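Local atomic coordinates of Tat (Twin-arginine translocation) pathway signal sequence containing protein (Mycobacterium tuberculosis, PDB entry 5IMU), a protein that is of unknown function, the present chain being a C-terminal fragment that joins an alpha/beta/alpha sandwich to a bundle of helices and holds a potassium ion. Residues Val21-Arg26 / Arg60-Val65; Ile31-Gly36 / Thr44-Asp49; Ala35-Asp40 / Ala85-Ala90; Thr48-Gly53 / Ser173-Tyr178. All coordinates share one frame; numbering follows the deposited sequence.

Interaction 1 (Val21-Arg26 / Arg60-Val65); sequences VDAVAR and RLPANV. With K (potassium ion), chain B.
Val24 and Pro62 meet with their side chains crossing at about a right angle, and this pair carries the packing of the helical turn Val21-Arg26 against the extended loop Arg60-Val65. Methyl CG1 of Val24 does the touching: it lies 3.7 Å from Pro62 CD, on the side of the pyrrolidine ring next to the ring nitrogen. The first torsion of Val24 (chi1 -67°) sets CG1 anti to the carbonyl carbon, and in that position the same methyl also reaches Leu61 CD2, at 4.1 Å, and the carbonyl oxygen of Arg60, with CG1 to O at 3.9 Å. One methyl thus meets three consecutive loop residues. The preceding helix residue adds a second point: CB of Ala23 points at the loop and stands 4.0 Å from Pro62 CG, so the proline ring is met at two adjacent carbons by two adjacent helix residues. Leu61 begins away from the helix, yet its CD2 end comes back to Val24 and also packs with Leu46 of strand 44-48.

Polar links lie at the margins. Gln27, the last residue of helix 6-27, hydrogen-bonds through NE2 to the oxygens of both Arg60 and Ala23, while Asp111 forms a salt bridge with Arg60 NH1. Farther along the loop, Asn64 O binds the potassium ion at 2.9 Å, a site that also includes Thr44 and Thr66. Between segments 21-26 and 60-65 the contact is apolar, burying 139 Å² in all; its chemistry suggests that these two pieces are held mainly by fit of shape, with Gln27 adding a directed link just past them.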
loop_
_atom_site.group_PDB
_atom_site.type_symbol
_atom_site.label_atom_id
_atom_site.label_comp_id
_atom_site.label_asym_id
_atom_site.label_seq_id
_atom_site.Cartn_x
_atom_site.Cartn_y
_atom_site.Cartn_z
ATOM N N VAL A 21 -9.654 -3.969 10.084
ATOM C CA VAL A 21 -8.253 -3.914 10.501
ATOM C C VAL A 21 -7.662 -5.317 10.572
ATOM O O VAL A 21 -6.581 -5.586 10.035
ATOM C CB VAL A 21 -8.118 -3.186 11.849
ATOM C CG1 VAL A 21 -6.716 -3.363 12.403
ATOM C CG2 VAL A 21 -8.437 -1.714 11.696
ATOM N N ASP A 22 -8.365 -6.235 11.242
ATOM C CA ASP A 22 -7.851 -7.593 11.382
ATOM C C ASP A 22 -7.736 -8.293 10.033
ATOM O O ASP A 22 -6.907 -9.199 9.875
ATOM C CB ASP A 22 -8.742 -8.392 12.333
ATOM C CG ASP A 22 -8.691 -7.868 13.757
ATOM O OD1 ASP A 22 -7.795 -7.050 14.056
ATOM O OD2 ASP A 22 -9.541 -8.275 14.577
ATOM N N ALA A 23 -8.537 -7.878 9.047
ATOM C CA ALA A 23 -8.471 -8.501 7.730
ATOM C C ALA A 23 -7.152 -8.192 7.031
ATOM O O ALA A 23 -6.557 -9.071 6.396
ATOM C CB ALA A 23 -9.651 -8.045 6.872
ATOM N N VAL A 24 -6.679 -6.947 7.122
ATOM C CA VAL A 24 -5.380 -6.642 6.531
ATOM C C VAL A 24 -4.252 -7.074 7.458
ATOM O O VAL A 24 -3.173 -7.460 6.991
ATOM C CB VAL A 24 -5.267 -5.149 6.174
ATOM C CG1 VAL A 24 -6.234 -4.795 5.058
ATOM C CG2 VAL A 24 -5.507 -4.277 7.397
ATOM N N ALA A 25 -4.481 -7.038 8.775
ATOM C CA ALA A 25 -3.423 -7.387 9.715
ATOM C C ALA A 25 -3.036 -8.855 9.599
ATOM O O ALA A 25 -1.852 -9.195 9.670
ATOM C CB ALA A 25 -3.854 -7.049 11.144
ATOM N N ARG A 26 -4.013 -9.746 9.407
ATOM C CA ARG A 26 -3.648 -11.152 9.291
ATOM C C ARG A 26 -2.891 -11.442 8.000
ATOM O O ARG A 26 -2.146 -12.424 7.944
ATOM C CB ARG A 26 -4.885 -12.050 9.401
ATOM C CG ARG A 26 -5.811 -12.058 8.202
ATOM C CD ARG A 26 -6.858 -13.156 8.366
ATOM N NE ARG A 26 -7.518 -13.078 9.667
ATOM C CZ ARG A 26 -8.637 -12.400 9.895
ATOM N NH1 ARG A 26 -9.230 -11.746 8.907
ATOM N NH2 ARG A 26 -9.167 -12.377 11.112
ATOM N N ARG A 60 -4.225 -7.499 0.267
ATOM C CA ARG A 60 -5.494 -7.253 -0.403
ATOM C C ARG A 60 -6.440 -6.526 0.545
ATOM O O ARG A 60 -6.488 -6.825 1.741
ATOM C CB ARG A 60 -6.121 -8.567 -0.879
ATOM C CG ARG A 60 -5.190 -9.420 -1.724
ATOM C CD ARG A 60 -4.829 -8.712 -3.018
ATOM N NE ARG A 60 -5.939 -8.706 -3.964
ATOM C CZ ARG A 60 -6.054 -7.850 -4.975
ATOM N NH1 ARG A 60 -5.128 -6.919 -5.166
ATOM N NH2 ARG A 60 -7.098 -7.918 -5.790
ATOM N N LEU A 61 -7.199 -5.549 -0.008
ATOM C CA LEU A 61 -7.980 -4.616 0.796
ATOM C C LEU A 61 -9.448 -5.019 0.854
ATOM O O LEU A 61 -10.009 -5.477 -0.148
ATOM C CB LEU A 61 -7.870 -3.202 0.225
ATOM C CG LEU A 61 -6.468 -2.598 0.299
ATOM C CD1 LEU A 61 -6.390 -1.298 -0.483
ATOM C CD2 LEU A 61 -6.064 -2.377 1.744
ATOM N N PRO A 62 -10.078 -4.854 2.018
ATOM C CA PRO A 62 -11.524 -5.079 2.113
ATOM C C PRO A 62 -12.303 -4.094 1.257
ATOM O O PRO A 62 -11.809 -3.035 0.860
ATOM C CB PRO A 62 -11.821 -4.872 3.606
ATOM C CG PRO A 62 -10.527 -5.134 4.286
ATOM C CD PRO A 62 -9.463 -4.651 3.340
ATOM N N ALA A 63 -13.547 -4.465 0.970
ATOM C CA ALA A 63 -14.411 -3.631 0.147
ATOM C C ALA A 63 -14.668 -2.281 0.809
ATOM O O ALA A 63 -14.758 -2.175 2.035
ATOM C CB ALA A 63 -15.736 -4.353 -0.112
ATOM N N ASN A 64 -14.753 -1.243 -0.025
ATOM C CA ASN A 64 -15.247 0.076 0.362
ATOM C C ASN A 64 -14.351 0.782 1.377
ATOM O O ASN A 64 -14.847 1.512 2.238
ATOM C CB ASN A 64 -16.677 -0.002 0.908
ATOM C CG ASN A 64 -17.581 -0.866 0.055
ATOM O OD1 ASN A 64 -18.334 -1.693 0.569
ATOM N ND2 ASN A 64 -17.508 -0.683 -1.257
ATOM N N VAL A 65 -13.039 0.599 1.301
ATOM C CA VAL A 65 -12.130 1.377 2.137
ATOM C C VAL A 65 -11.510 2.481 1.292
ATOM O O VAL A 65 -11.374 2.364 0.069
ATOM C CB VAL A 65 -11.036 0.508 2.800
ATOM C CG1 VAL A 65 -11.665 -0.568 3.673
ATOM C CG2 VAL A 65 -10.109 -0.100 1.755
HETATM K K K B . -14.665 4.442 2.275
HETATM O O HOH W 1 -17.046 5.357 0.766
#

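Interaction 2 (Ile31-Gly36 / Thr44-Asp49); sequences ISWAAG and TLLVTD
Ser32 O accepts the hydroxyl of Thr48 in the shortest polar bond of this beta hairpin, with Thr48 OG1 to Ser32 O at 2.7 Å. OG1 is placed for it by a first torsion that sets it anti to its own backbone N (chi1 175°). Thr48 OG1 in turn accepts a weak bond from Leu50 N.

Strands 33-37 and 44-48 run antiparallel: the axes of segments 33-36 and 44-48 approach to 4.7 Å, with 167° between their N-to-C directions. Two hydrogen-bonded pairs, Ala34 with Val47 and Gly36 with Leu45, supply four backbone bonds; the tightest joins Leu45 N to Gly36 O at 2.8 Å. On one face Ala34 CB rests 3.9 Å from Val47 CG2, a side covered by Val79 and Leu83 of helix 79-83. Trp33, Ala35, Leu46 and Thr48 occupy the face turned to helix 6-27, where Val24 packs on Trp33 and Leu46. The indole NE1 hydrogen-bonds to Glu28 O, giving this buried N-H a partner.

At the opposite end of the hairpin Thr44 belongs to the potassium site, and its OG1 receives a bond from Arg16 NH1. Beside the hydroxyl of Thr48, Ile31 crosses at about a right angle and brings CD1 to 3.5 Å from OG1. Over the indole's six-membered ring, Thr48 CB makes a CH-pi contact, 3.9 Å from the ring centroid and 20° off its normal.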
loop_
_atom_site.group_PDB
_atom_site.type_symbol
_atom_site.label_atom_id
_atom_site.label_comp_id
_atom_site.label_asym_id
_atom_site.label_seq_id
_atom_site.Cartn_x
_atom_site.Cartn_y
_atom_site.Cartn_z
ATOM N N ILE A 31 3.423 -5.165 10.702
ATOM C CA ILE A 31 3.340 -3.711 10.707
ATOM C C ILE A 31 2.022 -3.296 11.350
ATOM O O ILE A 31 1.075 -4.079 11.443
ATOM C CB ILE A 31 3.459 -3.111 9.291
ATOM C CG1 ILE A 31 2.261 -3.522 8.435
ATOM C CG2 ILE A 31 4.763 -3.546 8.637
ATOM C CD1 ILE A 31 2.374 -3.081 6.986
ATOM N N SER A 32 1.971 -2.038 11.788
ATOM C CA SER A 32 0.796 -1.525 12.483
ATOM C C SER A 32 -0.241 -1.014 11.492
ATOM O O SER A 32 0.099 -0.439 10.454
ATOM C CB SER A 32 1.191 -0.403 13.446
ATOM O OG SER A 32 1.967 -0.907 14.518
ATOM N N TRP A 33 -1.516 -1.230 11.822
ATOM C CA TRP A 33 -2.636 -0.823 10.987
ATOM C C TRP A 33 -3.658 -0.067 11.824
ATOM O O TRP A 33 -3.729 -0.233 13.044
ATOM C CB TRP A 33 -3.340 -2.029 10.342
ATOM C CG TRP A 33 -2.491 -2.870 9.434
ATOM C CD1 TRP A 33 -1.747 -3.959 9.784
ATOM C CD2 TRP A 33 -2.336 -2.717 8.018
ATOM N NE1 TRP A 33 -1.123 -4.483 8.676
ATOM C CE2 TRP A 33 -1.471 -3.738 7.579
ATOM C CE3 TRP A 33 -2.840 -1.810 7.079
ATOM C CZ2 TRP A 33 -1.096 -3.878 6.244
ATOM C CZ3 TRP A 33 -2.467 -1.952 5.753
ATOM C CH2 TRP A 33 -1.605 -2.977 5.349
ATOM N N ALA A 34 -4.467 0.749 11.150
ATOM C CA ALA A 34 -5.599 1.403 11.791
ATOM C C ALA A 34 -6.661 1.716 10.747
ATOM O O ALA A 34 -6.352 1.953 9.576
ATOM C CB ALA A 34 -5.186 2.687 12.516
ATOM N N ALA A 35 -7.918 1.714 11.185
ATOM C CA ALA A 35 -9.041 2.110 10.350
ATOM C C ALA A 35 -9.982 2.998 11.149
ATOM O O ALA A 35 -10.174 2.802 12.352
ATOM C CB ALA A 35 -9.805 0.900 9.802
ATOM N N GLY A 36 -10.570 3.971 10.470
ATOM C CA GLY A 36 -11.444 4.927 11.124
ATOM C C GLY A 36 -12.592 5.324 10.223
ATOM O O GLY A 36 -12.486 5.296 8.995
ATOM N N THR A 44 -14.645 4.992 5.159
ATOM C CA THR A 44 -13.781 4.219 6.045
ATOM C C THR A 44 -12.343 4.358 5.555
ATOM O O THR A 44 -12.005 3.900 4.458
ATOM C CB THR A 44 -14.201 2.752 6.086
ATOM O OG1 THR A 44 -15.561 2.651 6.532
ATOM C CG2 THR A 44 -13.304 1.968 7.032
ATOM N N LEU A 45 -11.502 4.987 6.369
ATOM C CA LEU A 45 -10.108 5.241 6.031
ATOM C C LEU A 45 -9.228 4.157 6.640
ATOM O O LEU A 45 -9.384 3.821 7.818
ATOM C CB LEU A 45 -9.676 6.618 6.538
ATOM C CG LEU A 45 -8.221 7.032 6.319
ATOM C CD1 LEU A 45 -7.928 7.205 4.837
ATOM C CD2 LEU A 45 -7.917 8.308 7.084
ATOM N N LEU A 46 -8.307 3.616 5.842
ATOM C CA LEU A 46 -7.410 2.549 6.272
ATOM C C LEU A 46 -5.965 2.980 6.059
ATOM O O LEU A 46 -5.612 3.470 4.980
ATOM C CB LEU A 46 -7.687 1.254 5.503
ATOM C CG LEU A 46 -6.759 0.081 5.821
ATOM C CD1 LEU A 46 -6.881 -0.338 7.278
ATOM C CD2 LEU A 46 -7.045 -1.086 4.901
ATOM N N VAL A 47 -5.130 2.794 7.085
ATOM C CA VAL A 47 -3.742 3.240 7.039
ATOM C C VAL A 47 -2.825 2.192 7.657
ATOM O O VAL A 47 -3.240 1.370 8.479
ATOM C CB VAL A 47 -3.532 4.586 7.770
ATOM C CG1 VAL A 47 -4.439 5.670 7.204
ATOM C CG2 VAL A 47 -3.748 4.420 9.271
ATOM N N THR A 48 -1.565 2.228 7.229
ATOM C CA THR A 48 -0.434 1.702 7.975
ATOM C C THR A 48 0.632 2.789 8.003
ATOM O O THR A 48 0.643 3.688 7.158
ATOM C CB THR A 48 0.136 0.416 7.356
ATOM O OG1 THR A 48 1.310 0.016 8.076
ATOM C CG2 THR A 48 0.502 0.644 5.896
ATOM N N ASP A 49 1.526 2.718 8.987
ATOM C CA ASP A 49 2.595 3.701 9.100
ATOM C C ASP A 49 3.877 3.254 8.406
ATOM O O ASP A 49 4.942 3.834 8.653
ATOM C CB ASP A 49 2.866 4.030 10.572
ATOM C CG ASP A 49 3.357 2.833 11.369
ATOM O OD1 ASP A 49 3.332 1.697 10.849
ATOM O OD2 ASP A 49 3.772 3.033 12.531
#

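Interaction 3 (Ala35-Asp40 / Ala85-Ala90); sequences AGLRDD and AVVAVA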
loop_
_atom_site.group_PDB
_atom_site.type_symbol
_atom_site.label_atom_id
_atom_site.label_comp_id
_atom_site.label_asym_id
_atom_site.label_seq_id
_atom_site.Cartn_x
_atom_site.Cartn_y
_atom_site.Cartn_z
ATOM N N ALA A 35 -7.918 1.714 11.185
ATOM C CA ALA A 35 -9.041 2.110 10.350
ATOM C C ALA A 35 -9.982 2.998 11.149
ATOM O O ALA A 35 -10.174 2.802 12.352
ATOM C CB ALA A 35 -9.805 0.900 9.802
ATOM N N GLY A 36 -10.570 3.971 10.470
ATOM C CA GLY A 36 -11.444 4.927 11.124
ATOM C C GLY A 36 -12.592 5.324 10.223
ATOM O O GLY A 36 -12.486 5.296 8.995
ATOM N N LEU A 37 -13.702 5.695 10.853
ATOM C CA LEU A 37 -14.897 6.153 10.153
ATOM C C LEU A 37 -14.940 7.675 10.201
ATOM O O LEU A 37 -14.907 8.266 11.285
ATOM C CB LEU A 37 -16.163 5.568 10.780
ATOM C CG LEU A 37 -17.468 5.877 10.040
ATOM C CD1 LEU A 37 -17.492 5.186 8.682
ATOM C CD2 LEU A 37 -18.685 5.484 10.867
ATOM N N ARG A 38 -15.011 8.303 9.030
ATOM C CA ARG A 38 -15.118 9.752 8.956
ATOM C C ARG A 38 -16.498 10.212 9.417
ATOM O O ARG A 38 -17.443 9.424 9.525
ATOM C CB ARG A 38 -14.851 10.239 7.532
ATOM C CG ARG A 38 -13.411 10.070 7.066
ATOM C CD ARG A 38 -12.612 11.341 7.305
ATOM N NE ARG A 38 -11.363 11.357 6.551
ATOM C CZ ARG A 38 -10.154 11.390 7.102
ATOM N NH1 ARG A 38 -10.020 11.416 8.423
ATOM N NH2 ARG A 38 -9.076 11.403 6.329
ATOM N N ASP A 39 -16.611 11.515 9.683
ATOM C CA ASP A 39 -17.863 12.046 10.210
ATOM C C ASP A 39 -18.979 12.083 9.173
ATOM O O ASP A 39 -20.123 12.370 9.538
ATOM C CB ASP A 39 -17.644 13.444 10.805
ATOM C CG ASP A 39 -17.272 14.486 9.762
ATOM O OD1 ASP A 39 -16.955 14.113 8.614
ATOM O OD2 ASP A 39 -17.288 15.689 10.101
ATOM N N ASP A 40 -18.688 11.802 7.899
ATOM C CA ASP A 40 -19.774 11.665 6.936
ATOM C C ASP A 40 -20.546 10.366 7.121
ATOM O O ASP A 40 -21.595 10.190 6.491
ATOM C CB ASP A 40 -19.251 11.769 5.495
ATOM C CG ASP A 40 -18.203 10.712 5.153
ATOM O OD1 ASP A 40 -18.051 9.721 5.900
ATOM O OD2 ASP A 40 -17.534 10.870 4.108
ATOM N N ALA A 85 -9.058 13.081 11.606
ATOM C CA ALA A 85 -10.328 13.263 12.298
ATOM C C ALA A 85 -11.310 12.163 11.907
ATOM O O ALA A 85 -11.697 12.054 10.739
ATOM C CB ALA A 85 -10.908 14.639 11.981
ATOM N N VAL A 86 -11.717 11.355 12.887
ATOM C CA VAL A 86 -12.664 10.265 12.690
ATOM C C VAL A 86 -13.574 10.198 13.911
ATOM O O VAL A 86 -13.322 10.835 14.936
ATOM C CB VAL A 86 -11.962 8.907 12.470
ATOM C CG1 VAL A 86 -11.262 8.875 11.120
ATOM C CG2 VAL A 86 -10.970 8.650 13.583
ATOM N N VAL A 87 -14.645 9.411 13.795
ATOM C CA VAL A 87 -15.613 9.240 14.876
ATOM C C VAL A 87 -15.600 7.832 15.454
ATOM O O VAL A 87 -16.406 7.534 16.348
ATOM C CB VAL A 87 -17.035 9.621 14.424
ATOM C CG1 VAL A 87 -17.059 11.059 13.923
ATOM C CG2 VAL A 87 -17.532 8.666 13.353
ATOM N N ALA A 88 -14.718 6.957 14.973
ATOM C CA ALA A 88 -14.486 5.647 15.572
ATOM C C ALA A 88 -13.161 5.117 15.045
ATOM O O ALA A 88 -12.801 5.368 13.892
ATOM C CB ALA A 88 -15.623 4.664 15.264
ATOM N N VAL A 89 -12.436 4.394 15.899
ATOM C CA VAL A 89 -11.077 3.950 15.604
ATOM C C VAL A 89 -10.912 2.488 16.000
ATOM O O VAL A 89 -11.399 2.059 17.052
ATOM C CB VAL A 89 -10.019 4.805 16.338
ATOM C CG1 VAL A 89 -8.610 4.340 15.981
ATOM C CG2 VAL A 89 -10.189 6.273 16.021
ATOM N N ALA A 90 -10.218 1.725 15.151
ATOM C CA ALA A 90 -9.695 0.407 15.489
ATOM C C ALA A 90 -8.266 0.310 14.970
ATOM O O ALA A 90 -7.900 0.981 14.001
ATOM C CB ALA A 90 -10.550 -0.725 14.897
HETATM O O HOH W 2 -14.283 13.110 10.232
#
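An antiparallel pairing at the margin of the four-strand mixed sheet joins strand 33-37 to strand 88-92, the outermost on this side within the chain; the axes of segments 35-37 and 88-90 approach to 4.9 Å, with 167° between their N-to-C directions. Ala35 and Ala90 form a hydrogen-bonded pair, its shorter link being Ala35 N to Ala90 O at 2.9 Å. Farther along, Val87 N gives Leu37 O a nearly straight bond of 2.8 Å, with an N-H...O angle of 171°. Gly36 lies opposite Val89 with Val86 CG1 close by, 3.9 Å from Gly36 C.

Arg38 bends at its second torsion (chi2 -94°), which turns CD. At the tip of the chain, NH1 donates to Ala85 O at 2.9 Å. That oxygen sits near the guanidinium plane, whereas NH1 lies well above the carbonyl plane. Water 2 donates to the same Ala85 O and accepts from Asp39 N, bridging Asp39 and Ala85 across the two segments. Among the apolar groups, Leu37 CD2 packs 4.2 Å from Val87 CG2.

Arg38 NH1 also bonds Leu83 O of helix 79-83, whose Ile80 and Leu83 touch Val89. Ala35, Leu37, Ala88 and Ala90 face helix 6-27 instead, leaving the strand pair between the two helices.

Interaction 4 (Thr48-Gly53 / Ser173-Tyr178); sequences TDLAGG and SVLKAY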
loop_
_atom_site.group_PDB
_atom_site.type_symbol
_atom_site.label_atom_id
_atom_site.label_comp_id
_atom_site.label_asym_id
_atom_site.label_seq_id
_atom_site.Cartn_x
_atom_site.Cartn_y
_atom_site.Cartn_z
ATOM N N THR A 48 -1.565 2.228 7.229
ATOM C CA THR A 48 -0.434 1.702 7.975
ATOM C C THR A 48 0.632 2.789 8.003
ATOM O O THR A 48 0.643 3.688 7.158
ATOM C CB THR A 48 0.136 0.416 7.356
ATOM O OG1 THR A 48 1.310 0.016 8.076
ATOM C CG2 THR A 48 0.502 0.644 5.896
ATOM N N ASP A 49 1.526 2.718 8.987
ATOM C CA ASP A 49 2.595 3.701 9.100
ATOM C C ASP A 49 3.877 3.254 8.406
ATOM O O ASP A 49 4.942 3.834 8.653
ATOM C CB ASP A 49 2.866 4.030 10.572
ATOM C CG ASP A 49 3.357 2.833 11.369
ATOM O OD1 ASP A 49 3.332 1.697 10.849
ATOM O OD2 ASP A 49 3.772 3.033 12.531
ATOM N N LEU A 50 3.792 2.241 7.540
ATOM C CA LEU A 50 4.969 1.762 6.822
ATOM C C LEU A 50 5.611 2.876 6.002
ATOM O O LEU A 50 6.838 3.029 6.003
ATOM C CB LEU A 50 4.587 0.585 5.923
ATOM C CG LEU A 50 5.674 -0.050 5.051
ATOM C CD1 LEU A 50 6.769 -0.685 5.900
ATOM C CD2 LEU A 50 5.068 -1.073 4.099
ATOM N N ALA A 51 4.798 3.673 5.305
ATOM C CA ALA A 51 5.331 4.737 4.461
ATOM C C ALA A 51 4.292 5.810 4.153
ATOM O O ALA A 51 3.911 5.993 2.993
ATOM C CB ALA A 51 5.880 4.153 3.157
ATOM N N GLY A 52 3.828 6.519 5.182
ATOM C CA GLY A 52 3.002 7.700 5.003
ATOM C C GLY A 52 1.602 7.473 4.476
ATOM O O GLY A 52 0.941 8.442 4.093
ATOM N N GLY A 53 1.121 6.233 4.450
ATOM C CA GLY A 53 -0.202 5.920 3.933
ATOM C C GLY A 53 -0.207 4.964 2.759
ATOM O O GLY A 53 -1.288 4.523 2.337
ATOM N N SER A 173 13.192 -7.565 3.320
ATOM C CA SER A 173 14.209 -6.672 3.868
ATOM C C SER A 173 13.568 -5.535 4.655
ATOM O O SER A 173 13.977 -5.233 5.781
ATOM C CB SER A 173 15.083 -6.120 2.743
ATOM O OG SER A 173 16.055 -5.219 3.247
ATOM N N VAL A 174 12.540 -4.909 4.082
ATOM C CA VAL A 174 11.919 -3.751 4.719
ATOM C C VAL A 174 11.157 -4.168 5.970
ATOM O O VAL A 174 11.305 -3.561 7.038
ATOM C CB VAL A 174 11.005 -3.021 3.720
ATOM C CG1 VAL A 174 10.050 -2.092 4.453
ATOM C CG2 VAL A 174 11.836 -2.240 2.721
ATOM N N LEU A 175 10.326 -5.206 5.860
ATOM C CA LEU A 175 9.464 -5.574 6.977
ATOM C C LEU A 175 10.238 -6.181 8.138
ATOM O O LEU A 175 9.765 -6.121 9.277
ATOM C CB LEU A 175 8.368 -6.530 6.504
ATOM C CG LEU A 175 7.432 -5.879 5.482
ATOM C CD1 LEU A 175 6.234 -6.757 5.197
ATOM C CD2 LEU A 175 6.999 -4.499 5.957
ATOM N N LYS A 176 11.418 -6.749 7.885
ATOM C CA LYS A 176 12.253 -7.213 8.985
ATOM C C LYS A 176 12.983 -6.059 9.665
ATOM O O LYS A 176 13.290 -6.144 10.860
ATOM C CB LYS A 176 13.249 -8.261 8.484
ATOM C CG LYS A 176 12.603 -9.603 8.138
ATOM C CD LYS A 176 13.576 -10.532 7.421
ATOM C CE LYS A 176 12.945 -11.890 7.129
ATOM N NZ LYS A 176 12.602 -12.633 8.374
ATOM N N ALA A 177 13.258 -4.977 8.932
ATOM C CA ALA A 177 13.909 -3.818 9.530
ATOM C C ALA A 177 12.916 -2.909 10.243
ATOM O O ALA A 177 13.311 -2.153 11.139
ATOM C CB ALA A 177 14.670 -3.032 8.461
ATOM N N TYR A 178 11.644 -2.965 9.856
ATOM C CA TYR A 178 10.564 -2.213 10.498
ATOM C C TYR A 178 10.596 -2.410 12.015
ATOM O O TYR A 178 10.816 -3.524 12.491
ATOM C CB TYR A 178 9.217 -2.659 9.909
ATOM C CG TYR A 178 7.974 -1.989 10.469
ATOM C CD1 TYR A 178 7.378 -2.450 11.637
ATOM C CD2 TYR A 178 7.373 -0.926 9.802
ATOM C CE1 TYR A 178 6.238 -1.854 12.141
ATOM C CE2 TYR A 178 6.229 -0.324 10.299
ATOM C CZ TYR A 178 5.665 -0.794 11.468
ATOM O OH TYR A 178 4.526 -0.202 11.968
#
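Leu50 projects from the loop Thr48-Gly53 as a single bump, and its CD1 methyl enters a hollow formed by three side chains at the end of helix 157-177. Leu175 CD2 lies 3.8 Å from Leu50 CD1, the two side chains crossing at about a right angle. Val174 CG1 borders the same methyl at 3.9 Å, and Tyr178 CD2 completes the hollow, 4.0 Å from Leu50 CD1. The first torsion of Leu50 (chi1 179°) holds CG anti to the backbone N, and the second (chi2 64°) then sets CD1. Trp189 of helix 183-199 packs on both Leu50 and Val174.

Tyr178, the first residue to leave helical geometry, reaches past Leu50 to the acidic side chain before it. Its hydroxyl gives a short hydrogen bond of 2.5 Å from Tyr178 OH to Asp49 OD1, received on the syn lone pair. OD1 lies at the ring's edge near its plane, with carboxylate and ring planes 65° apart. Ser32 N also bonds to the phenolic oxygen, so this hydroxyl links the Asp49 carboxylate to the backbone N-H of Ser32.

A leucine from the loop after strand 44-48 seated in an apolar hollow, with a tyrosine-carboxylate bond beside it, is consistent with a contact between the alpha/beta sandwich and the helix bundle.

Overall arrangement
Interactions 1, 2 and 3 all lie within the DUF5632 range, while interaction 4 ties that part to the helices of the DUF5631 range. Interactions 2 and 3 share Ala35 and Gly36 on strand 33-37, which pairs with a different neighbour in each; their centres are about 11 Å apart. Helix 6-27 of interaction 1 packs over this sheet, and the centres of interactions 1 and 2 are about 9 Å apart. Interactions 2 and 4, centres about 13 Å apart, share Thr48 and Asp49, of which Asp49 makes the contact in interaction 4; the centres of interactions 3 and 4 are about 23 Å apart. The sheet, with helix 6-27 on one face, thus probably connects through loop 48-53 to the DUF5631 helices.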